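Local coordinates for protein aminopentol aminotransferase (Sphingopyxis macrogoltabida, PDB 6HBV) that transfers the amino group of aminopentol (hydrolysed fumonisin B1) to pyruvate with pyridoxal 5'-phosphate as cofactor, a step in fumonisin degradation, at residues L227-V232 and R240-T245; S254-C259 and A268-N273. All coordinates share one frame; numbering follows the deposited sequence.

Contact 1: residues L227-V232 and R240-T245. With PLP (pyridoxal-5'-phosphate), chain C; PMP (4'-deoxy-4'-aminopyridoxal-5'-phosphate), chain D.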
ATOM      1  N   LEU A 227     -15.760  17.148  -6.464  1.00 14.54           N
ATOM      2  CA  LEU A 227     -16.392  15.870  -6.810  1.00 16.08           C
ATOM      3  C   LEU A 227     -15.321  14.789  -7.030  1.00 16.01           C
ATOM      4  O   LEU A 227     -14.459  14.933  -7.906  1.00 15.42           O
ATOM      5  CB  LEU A 227     -17.223  16.005  -8.076  1.00 16.27           C
ATOM      6  CG  LEU A 227     -18.016  14.755  -8.468  1.00 15.96           C
ATOM      7  CD1 LEU A 227     -18.880  14.229  -7.330  1.00 16.74           C
ATOM      8  CD2 LEU A 227     -18.875  15.033  -9.682  1.00 17.07           C
ATOM      9  N   VAL A 228     -15.405  13.730  -6.227  1.00 15.06           N
ATOM     10  CA  VAL A 228     -14.467  12.607  -6.271  1.00 14.48           C
ATOM     11  C   VAL A 228     -15.223  11.344  -6.677  1.00 14.28           C
ATOM     12  O   VAL A 228     -16.095  10.883  -5.925  1.00 14.85           O
ATOM     13  CB  VAL A 228     -13.767  12.421  -4.923  1.00 14.43           C
ATOM     14  CG1 VAL A 228     -12.667  11.377  -5.016  1.00 14.33           C
ATOM     15  CG2 VAL A 228     -13.235  13.746  -4.356  1.00 15.27           C
ATOM     16  N   VAL A 229     -14.880  10.791  -7.852  1.00 14.48           N
ATOM     17  CA  VAL A 229     -15.403   9.503  -8.242  1.00 14.02           C
ATOM     18  C   VAL A 229     -14.389   8.436  -7.823  1.00 14.33           C
ATOM     19  O   VAL A 229     -13.217   8.472  -8.218  1.00 16.00           O
ATOM     20  CB  VAL A 229     -15.744   9.421  -9.733  1.00 15.05           C
ATOM     21  CG1 VAL A 229     -15.972   7.992 -10.190  1.00 16.58           C
ATOM     22  CG2 VAL A 229     -16.964  10.259 -10.062  1.00 16.56           C
ATOM     23  N   ASP A 230     -14.850   7.486  -7.018  1.00 13.21           N
ATOM     24  CA  ASP A 230     -14.007   6.382  -6.576  1.00 14.27           C
ATOM     25  C   ASP A 230     -14.202   5.232  -7.565  1.00 14.06           C
ATOM     26  O   ASP A 230     -15.150   4.466  -7.439  1.00 15.93           O
ATOM     27  CB  ASP A 230     -14.327   5.974  -5.156  1.00 14.62           C
ATOM     28  CG  ASP A 230     -13.493   4.812  -4.665  1.00 14.75           C
ATOM     29  OD1 ASP A 230     -12.691   4.282  -5.483  1.00 14.53           O
ATOM     30  OD2 ASP A 230     -13.667   4.464  -3.492  1.00 15.03           O
ATOM     31  N   ASP A 231     -13.288   5.152  -8.532  1.00 13.88           N
ATOM     32  CA  ASP A 231     -13.311   4.195  -9.613  1.00 13.64           C
ATOM     33  C   ASP A 231     -12.360   3.018  -9.328  1.00 14.75           C
ATOM     34  O   ASP A 231     -11.967   2.319 -10.273  1.00 14.61           O
ATOM     35  CB  ASP A 231     -12.978   4.855 -10.952  1.00 14.55           C
ATOM     36  CG  ASP A 231     -14.097   4.746 -11.973  1.00 15.14           C
ATOM     37  OD1 ASP A 231     -14.826   3.706 -11.974  1.00 15.07           O
ATOM     38  OD2 ASP A 231     -14.238   5.709 -12.776  1.00 15.67           O
ATOM     39  N   VAL A 232     -12.004   2.785  -8.059  1.00 13.72           N
ATOM     40  CA  VAL A 232     -11.060   1.723  -7.743  1.00 13.72           C
ATOM     41  C   VAL A 232     -11.617   0.364  -8.165  1.00 14.37           C
ATOM     42  O   VAL A 232     -10.858  -0.504  -8.669  1.00 13.96           O
ATOM     43  CB  VAL A 232     -10.629   1.762  -6.263  1.00 14.60           C
ATOM     44  CG1 VAL A 232      -9.867   0.523  -5.875  1.00 14.38           C
ATOM     45  CG2 VAL A 232      -9.784   2.977  -5.949  1.00 15.87           C
ATOM     46  N   ARG A 240     -13.356   3.056 -20.934  1.00 19.07           N
ATOM     47  CA  ARG A 240     -11.900   3.268 -21.049  1.00 19.64           C
ATOM     48  C   ARG A 240     -11.497   4.616 -20.435  1.00 20.85           C
ATOM     49  O   ARG A 240     -10.333   5.039 -20.552  1.00 22.72           O
ATOM     50  CB  ARG A 240     -11.491   3.165 -22.525  1.00 18.24           C
ATOM     51  CG  ARG A 240     -11.638   1.764 -23.106  1.00 18.40           C
ATOM     52  CD  ARG A 240     -11.326   1.755 -24.608  1.00 18.83           C
ATOM     53  NE  ARG A 240     -11.240   0.375 -25.085  1.00 18.04           N
ATOM     54  CZ  ARG A 240     -12.292  -0.378 -25.412  1.00 18.60           C
ATOM     55  NH1 ARG A 240     -13.505   0.180 -25.375  1.00 17.71           N
ATOM     56  NH2 ARG A 240     -12.119  -1.652 -25.767  1.00 17.63           N
ATOM     57  N   ASP A 241     -12.457   5.287 -19.787  1.00 18.60           N
ATOM     58  CA  ASP A 241     -12.293   6.471 -19.020  1.00 19.57           C
ATOM     59  C   ASP A 241     -13.068   6.273 -17.691  1.00 16.63           C
ATOM     60  O   ASP A 241     -13.590   5.169 -17.403  1.00 17.34           O
ATOM     61  CB  ASP A 241     -12.699   7.653 -19.913  1.00 21.33           C
ATOM     62  CG  ASP A 241     -12.322   9.061 -19.498  1.00 22.25           C
ATOM     63  OD1 ASP A 241     -11.987   9.319 -18.320  1.00 20.86           O
ATOM     64  OD2 ASP A 241     -12.370   9.903 -20.383  1.00 23.28           O
ATOM     65  N   CYS A 242     -13.131   7.335 -16.885  1.00 16.03           N
ATOM     66  CA  CYS A 242     -13.898   7.370 -15.672  1.00 16.70           C
ATOM     67  C   CYS A 242     -15.293   6.789 -15.938  1.00 17.00           C
ATOM     68  O   CYS A 242     -15.899   7.086 -16.976  1.00 19.52           O
ATOM     69  CB  CYS A 242     -14.005   8.793 -15.175  1.00 18.38           C
ATOM     70  SG  CYS A 242     -14.957   8.970 -13.636  1.00 19.98           S
ATOM     71  N   SER A 243     -15.785   5.969 -15.006  1.00 16.10           N
ATOM     72  CA  SER A 243     -17.012   5.248 -15.212  1.00 16.42           C
ATOM     73  C   SER A 243     -18.248   6.172 -15.279  1.00 17.94           C
ATOM     74  O   SER A 243     -19.299   5.673 -15.640  1.00 21.26           O
ATOM     75  CB  SER A 243     -17.181   4.244 -14.140  1.00 15.76           C
ATOM     76  OG  SER A 243     -16.071   3.360 -14.128  1.00 15.90           O
ATOM     77  N   TRP A 244     -18.145   7.456 -14.941  1.00 17.48           N
ATOM     78  CA  TRP A 244     -19.273   8.416 -15.183  1.00 19.96           C
ATOM     79  C   TRP A 244     -19.236   9.055 -16.585  1.00 22.14           C
ATOM     80  O   TRP A 244     -20.031   9.973 -16.868  1.00 21.94           O
ATOM     81  CB  TRP A 244     -19.372   9.444 -14.054  1.00 19.44           C
ATOM     82  CG  TRP A 244     -20.212   8.943 -12.919  1.00 17.99           C
ATOM     83  CD1 TRP A 244     -20.716   7.680 -12.777  1.00 18.22           C
ATOM     84  CD2 TRP A 244     -20.661   9.679 -11.773  1.00 17.82           C
ATOM     85  NE1 TRP A 244     -21.442   7.576 -11.626  1.00 17.10           N
ATOM     86  CE2 TRP A 244     -21.427   8.784 -10.983  1.00 17.54           C
ATOM     87  CE3 TRP A 244     -20.493  10.994 -11.334  1.00 16.99           C
ATOM     88  CZ2 TRP A 244     -22.024   9.167  -9.784  1.00 17.14           C
ATOM     89  CZ3 TRP A 244     -21.081  11.371 -10.147  1.00 17.11           C
ATOM     90  CH2 TRP A 244     -21.827  10.469  -9.389  1.00 17.06           C
ATOM     91  N   THR A 245     -18.348   8.599 -17.480  1.00 25.12           N
ATOM     92  CA  THR A 245     -18.218   9.240 -18.777  1.00 24.42           C
ATOM     93  C   THR A 245     -19.550   9.193 -19.524  1.00 27.49           C
ATOM     94  O   THR A 245     -19.920  10.189 -20.112  1.00 27.24           O
ATOM     95  CB  THR A 245     -17.147   8.608 -19.674  1.00 29.32           C
ATOM     96  OG1 THR A 245     -15.915   8.729 -18.962  1.00 36.45           O
ATOM     97  CG2 THR A 245     -16.987   9.335 -20.991  1.00 26.73           C
TER
HETATM   98  N1  PLP C 501     -12.657   2.072  -2.985  0.50 16.01           N
HETATM   99  C2  PLP C 501     -13.353   1.192  -3.716  0.50 15.93           C
HETATM  100  C2A PLP C 501     -14.647   1.625  -4.361  0.50 15.54           C
HETATM  101  C3  PLP C 501     -12.866  -0.185  -3.896  0.50 16.00           C
HETATM  102  O3  PLP C 501     -13.532  -1.108  -4.624  0.50 17.90           O
HETATM  103  C4  PLP C 501     -11.600  -0.576  -3.256  0.50 15.84           C
HETATM  104  C4A PLP C 501     -11.086  -1.963  -3.425  0.50 16.23           C
HETATM  105  C5  PLP C 501     -10.926   0.484  -2.477  0.50 15.30           C
HETATM  106  C6  PLP C 501     -11.491   1.759  -2.380  0.50 16.17           C
HETATM  107  C5A PLP C 501      -9.622   0.259  -1.754  0.50 15.92           C
HETATM  108  O4P PLP C 501      -8.584  -0.262  -2.601  0.50 14.25           O
HETATM  109  P   PLP C 501      -7.498  -1.115  -1.761  0.50 14.19           P
HETATM  110  O1P PLP C 501      -8.166  -2.372  -1.362  0.50 12.65           O
HETATM  111  O2P PLP C 501      -7.094  -0.230  -0.578  0.50 13.05           O
HETATM  112  O3P PLP C 501      -6.355  -1.429  -2.693  0.50 13.06           O
HETATM  113  N1  PMP D 502     -12.558   1.963  -3.238  0.50 14.04           N
HETATM  114  C2  PMP D 502     -13.305   0.956  -3.724  0.50 13.80           C
HETATM  115  C2A PMP D 502     -14.516   1.272  -4.572  0.50 13.83           C
HETATM  116  C3  PMP D 502     -12.953  -0.439  -3.437  0.50 13.62           C
HETATM  117  O3  PMP D 502     -13.677  -1.469  -3.907  0.50 13.96           O
HETATM  118  C4  PMP D 502     -11.762  -0.702  -2.606  0.50 14.04           C
HETATM  119  C4A PMP D 502     -11.340  -2.108  -2.270  0.50 14.14           C
HETATM  120  N4A PMP D 502     -12.451  -3.040  -2.240  0.50 14.54           N
HETATM  121  C5  PMP D 502     -11.013   0.475  -2.123  0.50 13.91           C
HETATM  122  C6  PMP D 502     -11.452   1.762  -2.467  0.50 14.37           C
HETATM  123  C5A PMP D 502      -9.773   0.291  -1.258  0.50 13.85           C
HETATM  124  O4P PMP D 502      -8.712  -0.294  -2.035  0.50 14.60           O
HETATM  125  P   PMP D 502      -7.592  -1.178  -1.305  0.50 14.18           P
HETATM  126  O1P PMP D 502      -6.744  -1.611  -2.478  0.50 13.44           O
HETATM  127  O2P PMP D 502      -6.897  -0.322  -0.242  0.50 12.80           O
HETATM  128  O3P PMP D 502      -8.296  -2.313  -0.691  0.50 13.95           O

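Contact 2: residues S254-C259 and A268-N273. With PLP (pyridoxal-5'-phosphate), chain C; PMP (4'-deoxy-4'-aminopyridoxal-5'-phosphate), chain D.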
ATOM      1  N   SER A 254     -10.536  11.567  -9.544  1.00 14.90           N
ATOM      2  CA  SER A 254     -10.969  10.179  -9.629  1.00 15.20           C
ATOM      3  C   SER A 254      -9.861   9.287  -9.045  1.00 15.60           C
ATOM      4  O   SER A 254      -8.647   9.533  -9.205  1.00 15.41           O
ATOM      5  CB  SER A 254     -11.371   9.774 -11.011  1.00 15.43           C
ATOM      6  OG  SER A 254     -10.320  10.005 -11.918  1.00 15.88           O
ATOM      7  N   CYS A 255     -10.308   8.239  -8.356  1.00 15.88           N
ATOM      8  CA  CYS A 255      -9.395   7.279  -7.693  1.00 14.76           C
ATOM      9  C   CYS A 255      -9.467   5.964  -8.451  1.00 14.69           C
ATOM     10  O   CYS A 255     -10.564   5.492  -8.813  1.00 13.88           O
ATOM     11  CB  CYS A 255      -9.788   7.035  -6.242  1.00 14.15           C
ATOM     12  SG  CYS A 255      -9.904   8.520  -5.209  1.00 16.47           S
ATOM     13  N   TRP A 256      -8.289   5.371  -8.684  1.00 14.46           N
ATOM     14  CA  TRP A 256      -8.110   4.214  -9.507  1.00 13.95           C
ATOM     15  C   TRP A 256      -7.196   3.220  -8.788  1.00 14.26           C
ATOM     16  O   TRP A 256      -6.354   3.593  -7.990  1.00 13.03           O
ATOM     17  CB  TRP A 256      -7.471   4.582 -10.842  1.00 14.32           C
ATOM     18  CG  TRP A 256      -8.263   5.554 -11.647  1.00 14.61           C
ATOM     19  CD1 TRP A 256      -8.340   6.898 -11.462  1.00 15.14           C
ATOM     20  CD2 TRP A 256      -9.094   5.243 -12.766  1.00 14.33           C
ATOM     21  NE1 TRP A 256      -9.170   7.442 -12.401  1.00 15.50           N
ATOM     22  CE2 TRP A 256      -9.645   6.461 -13.215  1.00 14.38           C
ATOM     23  CE3 TRP A 256      -9.424   4.058 -13.439  1.00 14.63           C
ATOM     24  CZ2 TRP A 256     -10.509   6.520 -14.304  1.00 15.08           C
ATOM     25  CZ3 TRP A 256     -10.277   4.124 -14.514  1.00 16.14           C
ATOM     26  CH2 TRP A 256     -10.810   5.337 -14.937  1.00 14.70           C
ATOM     27  N   GLY A 257      -7.397   1.943  -9.109  1.00 14.33           N
ATOM     28  CA  GLY A 257      -6.614   0.875  -8.495  1.00 14.35           C
ATOM     29  C   GLY A 257      -7.028  -0.469  -9.063  1.00 14.39           C
ATOM     30  O   GLY A 257      -7.628  -0.531 -10.165  1.00 14.54           O
ATOM     31  N   LYS A 258      -6.682  -1.501  -8.293  1.00 14.29           N
ATOM     32  CA  LYS A 258      -6.964  -2.932  -8.536  0.50 14.38           C
ATOM     33  C   LYS A 258      -6.384  -3.436  -9.869  1.00 13.67           C
ATOM     34  O   LYS A 258      -5.452  -4.202  -9.837  1.00 14.56           O
ATOM     35  CB  LYS A 258      -8.462  -3.216  -8.360  0.50 14.22           C
ATOM     36  CG  LYS A 258      -8.939  -3.089  -6.914  0.50 14.84           C
ATOM     37  CD  LYS A 258     -10.397  -3.416  -6.672  0.50 15.10           C
ATOM     38  CE  LYS A 258     -10.723  -3.733  -5.225  0.50 16.06           C
ATOM     39  NZ  LYS A 258     -11.385  -2.619  -4.493  0.50 17.38           N
ATOM     40  N   CYS A 259      -6.934  -3.013 -11.014  1.00 13.80           N
ATOM     41  CA  CYS A 259      -6.744  -3.758 -12.274  1.00 14.40           C
ATOM     42  C   CYS A 259      -5.923  -3.015 -13.315  1.00 13.24           C
ATOM     43  O   CYS A 259      -5.675  -3.596 -14.384  1.00 14.87           O
ATOM     44  CB  CYS A 259      -8.091  -4.172 -12.865  1.00 14.95           C
ATOM     45  SG  CYS A 259      -8.979  -2.842 -13.715  1.00 16.01           S
ATOM     46  N   ALA A 268      -3.851   5.035  -8.054  1.00 13.32           N
ATOM     47  CA  ALA A 268      -3.655   6.352  -8.608  1.00 14.44           C
ATOM     48  C   ALA A 268      -4.763   7.305  -8.194  1.00 13.88           C
ATOM     49  O   ALA A 268      -5.919   6.917  -8.071  1.00 12.86           O
ATOM     50  CB  ALA A 268      -3.609   6.294 -10.113  1.00 14.48           C
ATOM     51  N   LEU A 269      -4.343   8.558  -7.994  1.00 14.66           N
ATOM     52  CA  LEU A 269      -5.275   9.718  -7.972  1.00 14.57           C
ATOM     53  C   LEU A 269      -5.069  10.536  -9.256  1.00 15.97           C
ATOM     54  O   LEU A 269      -3.956  10.957  -9.529  1.00 16.13           O
ATOM     55  CB  LEU A 269      -4.989  10.557  -6.729  1.00 15.50           C
ATOM     56  CG  LEU A 269      -5.929  11.748  -6.530  1.00 15.64           C
ATOM     57  CD1 LEU A 269      -7.386  11.273  -6.388  1.00 15.20           C
ATOM     58  CD2 LEU A 269      -5.483  12.559  -5.325  1.00 15.95           C
ATOM     59  N   LEU A 270      -6.139  10.761 -10.031  1.00 15.43           N
ATOM     60  CA  LEU A 270      -6.167  11.582 -11.273  1.00 16.05           C
ATOM     61  C   LEU A 270      -6.935  12.847 -10.920  1.00 18.08           C
ATOM     62  O   LEU A 270      -7.997  12.755 -10.287  1.00 17.36           O
ATOM     63  CB  LEU A 270      -6.847  10.820 -12.412  1.00 17.68           C
ATOM     64  CG  LEU A 270      -6.009   9.830 -13.234  1.00 17.82           C
ATOM     65  CD1 LEU A 270      -5.107  10.561 -14.197  1.00 19.48           C
ATOM     66  CD2 LEU A 270      -5.168   8.940 -12.337  1.00 18.74           C
ATOM     67  N   GLY A 271      -6.407  14.005 -11.306  1.00 16.86           N
ATOM     68  CA  GLY A 271      -6.983  15.269 -10.842  1.00 17.54           C
ATOM     69  C   GLY A 271      -6.942  16.302 -11.946  1.00 17.52           C
ATOM     70  O   GLY A 271      -6.052  16.254 -12.783  1.00 16.41           O
ATOM     71  N   SER A 272      -7.915  17.215 -11.927  1.00 17.63           N
ATOM     72  CA  SER A 272      -7.947  18.342 -12.818  1.00 18.56           C
ATOM     73  C   SER A 272      -7.001  19.431 -12.297  1.00 18.11           C
ATOM     74  O   SER A 272      -6.614  19.450 -11.128  1.00 19.81           O
ATOM     75  CB  SER A 272      -9.376  18.845 -12.926  1.00 18.65           C
ATOM     76  OG  SER A 272      -9.699  19.481 -11.707  1.00 21.48           O
ATOM     77  N   ASN A 273      -6.623  20.359 -13.170  1.00 19.57           N
ATOM     78  CA  ASN A 273      -5.756  21.487 -12.819  1.00 20.10           C
ATOM     79  C   ASN A 273      -6.308  22.352 -11.679  1.00 21.01           C
ATOM     80  O   ASN A 273      -5.517  22.922 -10.950  1.00 22.36           O
ATOM     81  CB  ASN A 273      -5.403  22.322 -14.054  1.00 20.96           C
ATOM     82  CG  ASN A 273      -4.333  21.663 -14.888  1.00 22.02           C
ATOM     83  OD1 ASN A 273      -3.470  20.973 -14.345  1.00 21.25           O
ATOM     84  ND2 ASN A 273      -4.383  21.862 -16.201  1.00 23.02           N
TER
HETATM   85  N1  PLP C 501     -12.657   2.072  -2.985  0.50 16.01           N
HETATM   86  C2  PLP C 501     -13.353   1.192  -3.716  0.50 15.93           C
HETATM   87  C2A PLP C 501     -14.647   1.625  -4.361  0.50 15.54           C
HETATM   88  C3  PLP C 501     -12.866  -0.185  -3.896  0.50 16.00           C
HETATM   89  O3  PLP C 501     -13.532  -1.108  -4.624  0.50 17.90           O
HETATM   90  C4  PLP C 501     -11.600  -0.576  -3.256  0.50 15.84           C
HETATM   91  C4A PLP C 501     -11.086  -1.963  -3.425  0.50 16.23           C
HETATM   92  C5  PLP C 501     -10.926   0.484  -2.477  0.50 15.30           C
HETATM   93  C6  PLP C 501     -11.491   1.759  -2.380  0.50 16.17           C
HETATM   94  C5A PLP C 501      -9.622   0.259  -1.754  0.50 15.92           C
HETATM   95  O4P PLP C 501      -8.584  -0.262  -2.601  0.50 14.25           O
HETATM   96  P   PLP C 501      -7.498  -1.115  -1.761  0.50 14.19           P
HETATM   97  O1P PLP C 501      -8.166  -2.372  -1.362  0.50 12.65           O
HETATM   98  O2P PLP C 501      -7.094  -0.230  -0.578  0.50 13.05           O
HETATM   99  O3P PLP C 501      -6.355  -1.429  -2.693  0.50 13.06           O
HETATM  100  N1  PMP D 502     -12.558   1.963  -3.238  0.50 14.04           N
HETATM  101  C2  PMP D 502     -13.305   0.956  -3.724  0.50 13.80           C
HETATM  102  C2A PMP D 502     -14.516   1.272  -4.572  0.50 13.83           C
HETATM  103  C3  PMP D 502     -12.953  -0.439  -3.437  0.50 13.62           C
HETATM  104  O3  PMP D 502     -13.677  -1.469  -3.907  0.50 13.96           O
HETATM  105  C4  PMP D 502     -11.762  -0.702  -2.606  0.50 14.04           C
HETATM  106  C4A PMP D 502     -11.340  -2.108  -2.270  0.50 14.14           C
HETATM  107  N4A PMP D 502     -12.451  -3.040  -2.240  0.50 14.54           N
HETATM  108  C5  PMP D 502     -11.013   0.475  -2.123  0.50 13.91           C
HETATM  109  C6  PMP D 502     -11.452   1.762  -2.467  0.50 14.37           C
HETATM  110  C5A PMP D 502      -9.773   0.291  -1.258  0.50 13.85           C
HETATM  111  O4P PMP D 502      -8.712  -0.294  -2.035  0.50 14.60           O
HETATM  112  P   PMP D 502      -7.592  -1.178  -1.305  0.50 14.18           P
HETATM  113  O1P PMP D 502      -6.744  -1.611  -2.478  0.50 13.44           O
HETATM  114  O2P PMP D 502      -6.897  -0.322  -0.242  0.50 12.80           O
HETATM  115  O3P PMP D 502      -8.296  -2.313  -0.691  0.50 13.95           O

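Contact 1: residues L227-V232 and R240-T245
Both carboxylate oxygens of Asp-231 are taken up by Ser-243. OD2 accepts the backbone N-H of Ser-243 through its syn lone pair (N to OD2 2.7 Å, nearly straight at 172°), and OD1 accepts the hydroxyl, with Ser-243 OG 2.5 Å from Asp-231 OD1. OG lies beside the serine's own backbone N (chi1 -58°), so hydroxyl and N-H reach the two oxygens together, and this pair of bonds holds the carboxylate's rotation. Beside it, Val-229 straddles two partners: CG1 rests on Cys-242 SG at 3.7 Å, while CG2 reaches Trp-244 CE3 at 3.8 Å, approaching the indole obliquely. Leu-227 CD2 meets the rim of that ring near its plane. A type I turn from Cys-242 to Thr-245 presents the serine; Cys-242 O accepts both N and OG1 of Thr-245. Between Val-229 and Asp-231, Asp-230 turns the other way, to the cofactor, its OD2 2.6 Å from PLP N1, the aspartate–pyridine pairing known from this fold; OD1 closes an Asx turn onto Val-232 N, and His-146 hydrogen-bonds OD2. Trp-244 NE1 binds Pro-196 O, its ring touching Ala-213 of helix 210-223, which also packs on Leu-227, while strand 226-230 runs between strands 189-194 and 253-256.

Contact 2: residues S254-C259 and A268-N273
The indole of Trp-256 crosses the side chain of Leu-270 at about a right angle, Trp-256 CD1 lying 3.9 Å from Leu-270 CD2, while Ala-268 O sits at the ring edge, near its plane. Outside the hairpin, Phe-102 meets the indole edge-to-face and Phe-236 also packs on it. Trp-256 NE1 helps hold the ring's rotation by donating to Ser-254 OG two residues back on the same strand face (2.9 Å, 18° out of the ring plane); chi1 56° puts the hydroxyl where the indole N-H reaches it, and His-108 also bonds it. Were Trp-256 replaced by alanine, Ser-254 OG would probably lose its indole donor, and Leu-270, Phe-102 and Phe-236 the indole they pack on. On the other face, Cys-255 SG touches Leu-269 CD1 at 3.9 Å, both beneath helix 118-133. The strands are antiparallel: Ser-254 with Leu-270 and Trp-256 with Ala-268 are hydrogen-bonded pairs, Cys-255 with Leu-269 the non-hydrogen-bonded pair between them. Just past the strand, in the conformer joined to PLP, Lys-258 bends at its last torsion (chi4 102°) and its NZ is bonded to PLP C4A at 1.3 Å, the internal aldimine, also donating to PLP O3 at 2.6 Å. PMP occupies the same site as an alternative to the aldimine. Aldimine and aminated cofactor are thus both represented, consistent with the two half-reactions of a transaminase.

Along the chain contact 1 closes before contact 2 opens; their centres lie about 8 Å apart. Both reach the seven-stranded mixed sheet of the class-III aminotransferase fold, contact 1 through strand 226-230 with a loop packed on it, contact 2 through strand 253-256, its parallel neighbour, and 267-271, which returns antiparallel. Val-229 O probably accepts a hydrogen bond from Cys-255 N at 2.9 Å, and Val-232 O packs against Lys-258 CD. The C-terminal ends of the two parallel strands and the chain just after them lead to one cofactor: Asp-230 at the pyridine nitrogen, Lys-258 at C4A, where the aldimine forms. Ser-287 of the second subunit hydrogen-bonds the same cofactor, so the site draws on both chains.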